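Side-chain contacts in aminopeptidase YwaD (Bacillus subtilis, PDB 6HC6), which removes amino acids one at a time from the N-terminus of peptides, using a pair of zinc ions bound in each subunit: residues L41-K46 with L421-V426; A127-A132 with E207-Q212. All coordinates share one frame; numbering follows the deposited sequence. Where two conformers were deposited one is given.

Overall arrangement
Interactions 1 and 2 sit on opposite sides of the chain's centre, their own centres about 53 Å apart, and they share no secondary-structure element. Interaction 1 belongs to the M28 peptidase domain, where the lead-in to helix 45-59 meets helix 412-430; interaction 2 lies in the PA domain, which is inserted in sequence between these two partners, and joins strand 125-131 to the end of helix 203-209. Chemistry follows place. The partly buried contact 41-46/421-426 works through apolar packing, with no hydrogen bond crossing it, whereas the surface contact 127-132/207-212 combines a leucine-leucine contact with an amide-to-carbonyl hydrogen bond and a water between the two backbones.

Interaction 1: residues L41-K46 with L421-V426; sequences LPFKAK and LVTAAV. With ACT (acetate ion), chain F.
Leu41 opens the contact by laying its side chain beside Thr423 of helix 412-430, the two side chains running side by side in opposite senses. Its CB lies 4.0 Å from Thr423 CG2, and its CD1 reaches on to Ala424, 4.3 Å from that residue's CA. Pro42 then centres an inverse gamma turn, closed by the bond from Phe43 N to Leu41 O (2.8 Å), and this tight bend lets the side chains on either side of Pro42 in sequence meet the same threonine. Phe43 carries CG anti to its backbone N (chi1 -175°), which swings the ring back to the helix; there CD2 comes 3.5 Å from Thr423 OG1, an oblique approach. That hydroxyl is already hydrogen-bonded to Gly419 O one turn earlier, and the ring also touches Val269 and Glu272 of helix 260-277. Thr423 thus divides its branches, the methyl to Leu41 and the oxygen to Phe43; an alanine here would probably open a gap beside both and leave Gly419 O without its hydroxyl partner. Farther on, Lys44 takes the N-cap position, its backbone N bonded to Glu272 OE2. Its extended side chain places NZ 2.8 Å from an acetate oxygen, and Lys46 NZ binds the same oxygen at 3.2 Å, so two ammonium groups together with His47 hold an anion that probably came from the crystallisation liquor. The whole illustrates how an N-terminal segment is packed onto the outer helical layer of the alpha/beta zinc-peptidase fold of family M28.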
loop_
_atom_site.group_PDB
_atom_site.type_symbol
_atom_site.label_atom_id
_atom_site.label_comp_id
_atom_site.label_asym_id
_atom_site.label_seq_id
_atom_site.Cartn_x
_atom_site.Cartn_y
_atom_site.Cartn_z
ATOM N N LEU A 41 6.164 25.581 -13.830
ATOM C CA LEU A 41 6.324 24.154 -13.557
ATOM C C LEU A 41 5.224 23.418 -14.309
ATOM O O LEU A 41 4.125 23.210 -13.772
ATOM C CB LEU A 41 6.270 23.876 -12.060
ATOM C CG LEU A 41 7.176 24.763 -11.209
ATOM C CD1 LEU A 41 6.805 24.693 -9.732
ATOM C CD2 LEU A 41 8.615 24.351 -11.442
ATOM N N PRO A 42 5.476 23.011 -15.563
ATOM C CA PRO A 42 4.420 22.456 -16.447
ATOM C C PRO A 42 4.092 20.995 -16.163
ATOM O O PRO A 42 4.325 20.094 -16.975
ATOM C CB PRO A 42 5.022 22.662 -17.843
ATOM C CG PRO A 42 6.499 22.582 -17.628
ATOM C CD PRO A 42 6.759 23.199 -16.270
ATOM N N PHE A 43 3.544 20.734 -14.978
ATOM C CA PHE A 43 3.019 19.407 -14.681
ATOM C C PHE A 43 1.834 19.119 -15.600
ATOM O O PHE A 43 0.916 19.933 -15.710
ATOM C CB PHE A 43 2.594 19.311 -13.209
ATOM C CG PHE A 43 2.142 17.933 -12.797
ATOM C CD1 PHE A 43 0.851 17.488 -13.086
ATOM C CD2 PHE A 43 3.004 17.074 -12.127
ATOM C CE1 PHE A 43 0.438 16.213 -12.723
ATOM C CE2 PHE A 43 2.597 15.806 -11.754
ATOM C CZ PHE A 43 1.319 15.367 -12.051
ATOM N N LYS A 44 1.856 17.970 -16.272
ATOM C CA LYS A 44 0.792 17.620 -17.214
ATOM C C LYS A 44 0.161 16.298 -16.797
ATOM O O LYS A 44 0.786 15.233 -16.909
ATOM C CB LYS A 44 1.323 17.559 -18.641
ATOM C CG LYS A 44 1.801 18.919 -19.136
ATOM C CD LYS A 44 2.292 18.857 -20.551
ATOM C CE LYS A 44 3.041 20.131 -20.921
ATOM N NZ LYS A 44 3.398 20.123 -22.361
ATOM N N ALA A 45 -1.087 16.375 -16.337
ATOM C CA ALA A 45 -1.790 15.177 -15.888
ATOM C C ALA A 45 -1.960 14.161 -17.014
ATOM O O ALA A 45 -2.075 12.961 -16.741
ATOM C CB ALA A 45 -3.155 15.553 -15.303
ATOM N N LYS A 46 -1.974 14.600 -18.278
ATOM C CA LYS A 46 -2.113 13.623 -19.358
ATOM C C LYS A 46 -0.953 12.633 -19.342
ATOM O O LYS A 46 -1.142 11.441 -19.607
ATOM C CB LYS A 46 -2.224 14.318 -20.722
ATOM C CG LYS A 46 -0.956 15.002 -21.207
ATOM C CD LYS A 46 -1.166 15.711 -22.542
ATOM C CE LYS A 46 0.123 16.381 -22.997
ATOM N NZ LYS A 46 -0.053 17.231 -24.216
ATOM N N LEU A 421 -0.020 20.887 -6.884
ATOM C CA LEU A 421 0.222 21.243 -5.487
ATOM C C LEU A 421 1.535 20.649 -4.985
ATOM O O LEU A 421 2.367 21.360 -4.411
ATOM C CB LEU A 421 -0.951 20.788 -4.609
ATOM C CG LEU A 421 -0.936 21.108 -3.107
ATOM C CD1 LEU A 421 -0.044 20.145 -2.285
ATOM C CD2 LEU A 421 -0.529 22.557 -2.862
ATOM N N VAL A 422 1.729 19.341 -5.160
ATOM C CA VAL A 422 2.934 18.719 -4.617
ATOM C C VAL A 422 4.166 19.147 -5.405
ATOM O O VAL A 422 5.269 19.258 -4.843
ATOM C CB VAL A 422 2.785 17.185 -4.581
ATOM C CG1 VAL A 422 3.962 16.563 -3.852
ATOM C CG2 VAL A 422 1.462 16.783 -3.914
ATOM N N THR A 423 4.015 19.413 -6.709
ATOM C CA THR A 423 5.164 19.918 -7.466
ATOM C C THR A 423 5.600 21.279 -6.942
ATOM O O THR A 423 6.800 21.546 -6.794
ATOM C CB THR A 423 4.839 19.995 -8.960
ATOM O OG1 THR A 423 4.645 18.670 -9.470
ATOM C CG2 THR A 423 5.985 20.644 -9.727
ATOM N N ALA A 424 4.637 22.150 -6.638
ATOM C CA ALA A 424 4.983 23.452 -6.088
ATOM C C ALA A 424 5.561 23.319 -4.688
ATOM O O ALA A 424 6.430 24.105 -4.299
ATOM C CB ALA A 424 3.760 24.369 -6.076
ATOM N N ALA A 425 5.064 22.358 -3.910
ATOM C CA ALA A 425 5.579 22.145 -2.561
ATOM C C ALA A 425 7.022 21.656 -2.600
ATOM O O ALA A 425 7.875 22.141 -1.851
ATOM C CB ALA A 425 4.700 21.140 -1.813
ATOM N N VAL A 426 7.304 20.673 -3.453
ATOM C CA VAL A 426 8.676 20.200 -3.595
ATOM C C VAL A 426 9.558 21.313 -4.142
ATOM O O VAL A 426 10.694 21.504 -3.687
ATOM C CB VAL A 426 8.713 18.940 -4.477
ATOM C CG1 VAL A 426 10.167 18.522 -4.767
ATOM C CG2 VAL A 426 7.966 17.809 -3.795
HETATM C C ACT F . 3.742 17.263 -24.727
HETATM O O ACT F . 2.997 18.245 -24.448
HETATM O OXT ACT F . 3.624 16.059 -24.366
HETATM C CH3 ACT F . 4.967 17.595 -25.655
#

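Interaction 2: residues A127-A132 with E207-Q212; sequences APLYNA and EALTQQ
Leu129 and Asn131 both set CG anti to the carbonyl carbon (chi1 near -70° in each), which settles where the leucine's CD1 and the asparagine's amide end up; as alternate residues on one face of strand 125-131, both already point toward the turn that follows helix 203-209. The PA domain supplies the setting: a strand of its mixed sheet faces the type I beta turn from Leu209 to Gln212, through which the chain leaves the helix for strand 214-222, which runs antiparallel beside strand 125-131.

Leu129 presents a single methyl, CD1, to the turn. The methyl faces two backbone carbonyls, Leu209 O at 3.7 Å and Gln212 O at 3.6 Å, with aliphatic carbons beside them: Leu209 CD2 at 4.2 Å and Gln212 CB at 4.0 Å. Leu209 continues this apolar patch inward to Leu150 and Ile109. Nearby, a water lies within hydrogen-bonding distance of both Leu129 O and Gln212 O, linking the two backbones.

Polar side chains complete the turn. Thr210 OG1 donates to Glu207 O at 2.7 Å and receives Gln211 NE2, which fixes the hydroxyl between the helix end and Gln211. Gln212, bent at chi2, folds its amide back so that NE2 reaches Ala208 O from above the carbonyl plane, while Gln211 N approaches that oxygen from the opposite face.

The Asn131 side chain meets Thr210 at about a right angle, its OD1 3.6 Å from Thr210 CA. The amide makes the direct hydrogen bond of the contact, ND2 donating to Thr210 O at 3.0 Å. The bond is fairly straight, with an N-H...O angle of 159°. ND2 lies in the carbonyl plane on a lone pair of Thr210 O, and that oxygen is only 12° out of the asparagine's amide plane.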
loop_
_atom_site.group_PDB
_atom_site.type_symbol
_atom_site.label_atom_id
_atom_site.label_comp_id
_atom_site.label_asym_id
_atom_site.label_seq_id
_atom_site.Cartn_x
_atom_site.Cartn_y
_atom_site.Cartn_z
ATOM N N ALA A 127 -11.143 -30.917 7.560
ATOM C CA ALA A 127 -11.450 -31.011 8.978
ATOM C C ALA A 127 -12.856 -30.477 9.195
ATOM O O ALA A 127 -13.367 -29.708 8.366
ATOM C CB ALA A 127 -10.432 -30.222 9.822
ATOM N N PRO A 128 -13.507 -30.860 10.293
ATOM C CA PRO A 128 -14.819 -30.284 10.596
ATOM C C PRO A 128 -14.716 -28.778 10.772
ATOM O O PRO A 128 -13.657 -28.237 11.092
ATOM C CB PRO A 128 -15.220 -30.971 11.909
ATOM C CG PRO A 128 -14.370 -32.210 11.981
ATOM C CD PRO A 128 -13.077 -31.828 11.321
ATOM N N LEU A 129 -15.838 -28.098 10.554
ATOM C CA LEU A 129 -15.922 -26.661 10.787
ATOM C C LEU A 129 -16.403 -26.378 12.207
ATOM O O LEU A 129 -17.283 -27.071 12.728
ATOM C CB LEU A 129 -16.873 -26.024 9.777
ATOM C CG LEU A 129 -16.361 -25.954 8.339
ATOM C CD1 LEU A 129 -17.529 -25.826 7.380
ATOM C CD2 LEU A 129 -15.402 -24.784 8.177
ATOM N N TYR A 130 -15.825 -25.356 12.833
ATOM C CA TYR A 130 -16.242 -24.919 14.161
ATOM C C TYR A 130 -16.644 -23.452 14.084
ATOM O O TYR A 130 -15.817 -22.605 13.745
ATOM C CB TYR A 130 -15.126 -25.120 15.194
ATOM C CG TYR A 130 -15.460 -24.534 16.557
ATOM C CD1 TYR A 130 -16.161 -25.275 17.502
ATOM C CD2 TYR A 130 -15.088 -23.233 16.887
ATOM C CE1 TYR A 130 -16.476 -24.737 18.738
ATOM C CE2 TYR A 130 -15.406 -22.690 18.121
ATOM C CZ TYR A 130 -16.097 -23.449 19.038
ATOM O OH TYR A 130 -16.410 -22.913 20.264
ATOM N N ASN A 131 -17.899 -23.149 14.415
ATOM C CA ASN A 131 -18.373 -21.769 14.347
ATOM C C ASN A 131 -17.949 -21.005 15.595
ATOM O O ASN A 131 -18.429 -21.288 16.701
ATOM C CB ASN A 131 -19.889 -21.733 14.188
ATOM C CG ASN A 131 -20.332 -22.224 12.832
ATOM O OD1 ASN A 131 -19.608 -22.092 11.855
ATOM N ND2 ASN A 131 -21.525 -22.802 12.766
ATOM N N ALA A 132 -17.081 -20.011 15.409
ATOM C CA ALA A 132 -16.476 -19.290 16.520
ATOM C C ALA A 132 -16.961 -17.853 16.638
ATOM O O ALA A 132 -16.358 -17.073 17.381
ATOM C CB ALA A 132 -14.957 -19.318 16.392
ATOM N N GLU A 207 -21.382 -17.205 5.358
ATOM C CA GLU A 207 -22.718 -17.449 5.898
ATOM C C GLU A 207 -23.223 -18.832 5.511
ATOM O O GLU A 207 -23.827 -19.533 6.335
ATOM C CB GLU A 207 -23.684 -16.366 5.423
ATOM C CG GLU A 207 -23.457 -15.034 6.118
ATOM C CD GLU A 207 -24.146 -13.879 5.425
ATOM O OE1 GLU A 207 -24.590 -14.052 4.269
ATOM O OE2 GLU A 207 -24.234 -12.794 6.041
ATOM N N ALA A 208 -22.970 -19.247 4.267
ATOM C CA ALA A 208 -23.274 -20.614 3.872
ATOM C C ALA A 208 -22.459 -21.608 4.685
ATOM O O ALA A 208 -22.997 -22.610 5.169
ATOM C CB ALA A 208 -23.011 -20.802 2.381
ATOM N N LEU A 209 -21.161 -21.335 4.855
ATOM C CA LEU A 209 -20.277 -22.254 5.567
ATOM C C LEU A 209 -20.710 -22.489 7.004
ATOM O O LEU A 209 -20.404 -23.546 7.563
ATOM C CB LEU A 209 -18.847 -21.721 5.578
ATOM C CG LEU A 209 -17.935 -22.041 4.419
ATOM C CD1 LEU A 209 -16.499 -21.774 4.867
ATOM C CD2 LEU A 209 -18.162 -23.483 3.957
ATOM N N THR A 210 -21.362 -21.509 7.643
ATOM C CA THR A 210 -21.811 -21.730 9.016
ATOM C C THR A 210 -22.798 -22.879 9.120
ATOM O O THR A 210 -23.070 -23.341 10.231
ATOM C CB THR A 210 -22.468 -20.484 9.626
ATOM O OG1 THR A 210 -23.700 -20.200 8.948
ATOM C CG2 THR A 210 -21.542 -19.280 9.568
ATOM N N GLN A 211 -23.340 -23.350 8.001
ATOM C CA GLN A 211 -24.302 -24.441 8.018
ATOM C C GLN A 211 -23.709 -25.777 7.589
ATOM O O GLN A 211 -24.435 -26.777 7.581
ATOM C CB GLN A 211 -25.501 -24.105 7.122
ATOM C CG GLN A 211 -26.062 -22.710 7.318
ATOM C CD GLN A 211 -26.576 -22.485 8.724
ATOM O OE1 GLN A 211 -27.569 -23.085 9.135
ATOM N NE2 GLN A 211 -25.899 -21.618 9.474
ATOM N N GLN A 212 -22.425 -25.826 7.232
ATOM C CA GLN A 212 -21.811 -27.038 6.701
ATOM C C GLN A 212 -21.004 -27.768 7.767
ATOM O O GLN A 212 -20.566 -27.186 8.759
ATOM C CB GLN A 212 -20.899 -26.728 5.511
ATOM C CG GLN A 212 -21.504 -25.807 4.458
ATOM C CD GLN A 212 -22.822 -26.296 3.925
ATOM O OE1 GLN A 212 -23.063 -27.502 3.835
ATOM N NE2 GLN A 212 -23.694 -25.360 3.565
HETATM O O HOH W 1 -20.038 -27.143 11.854
#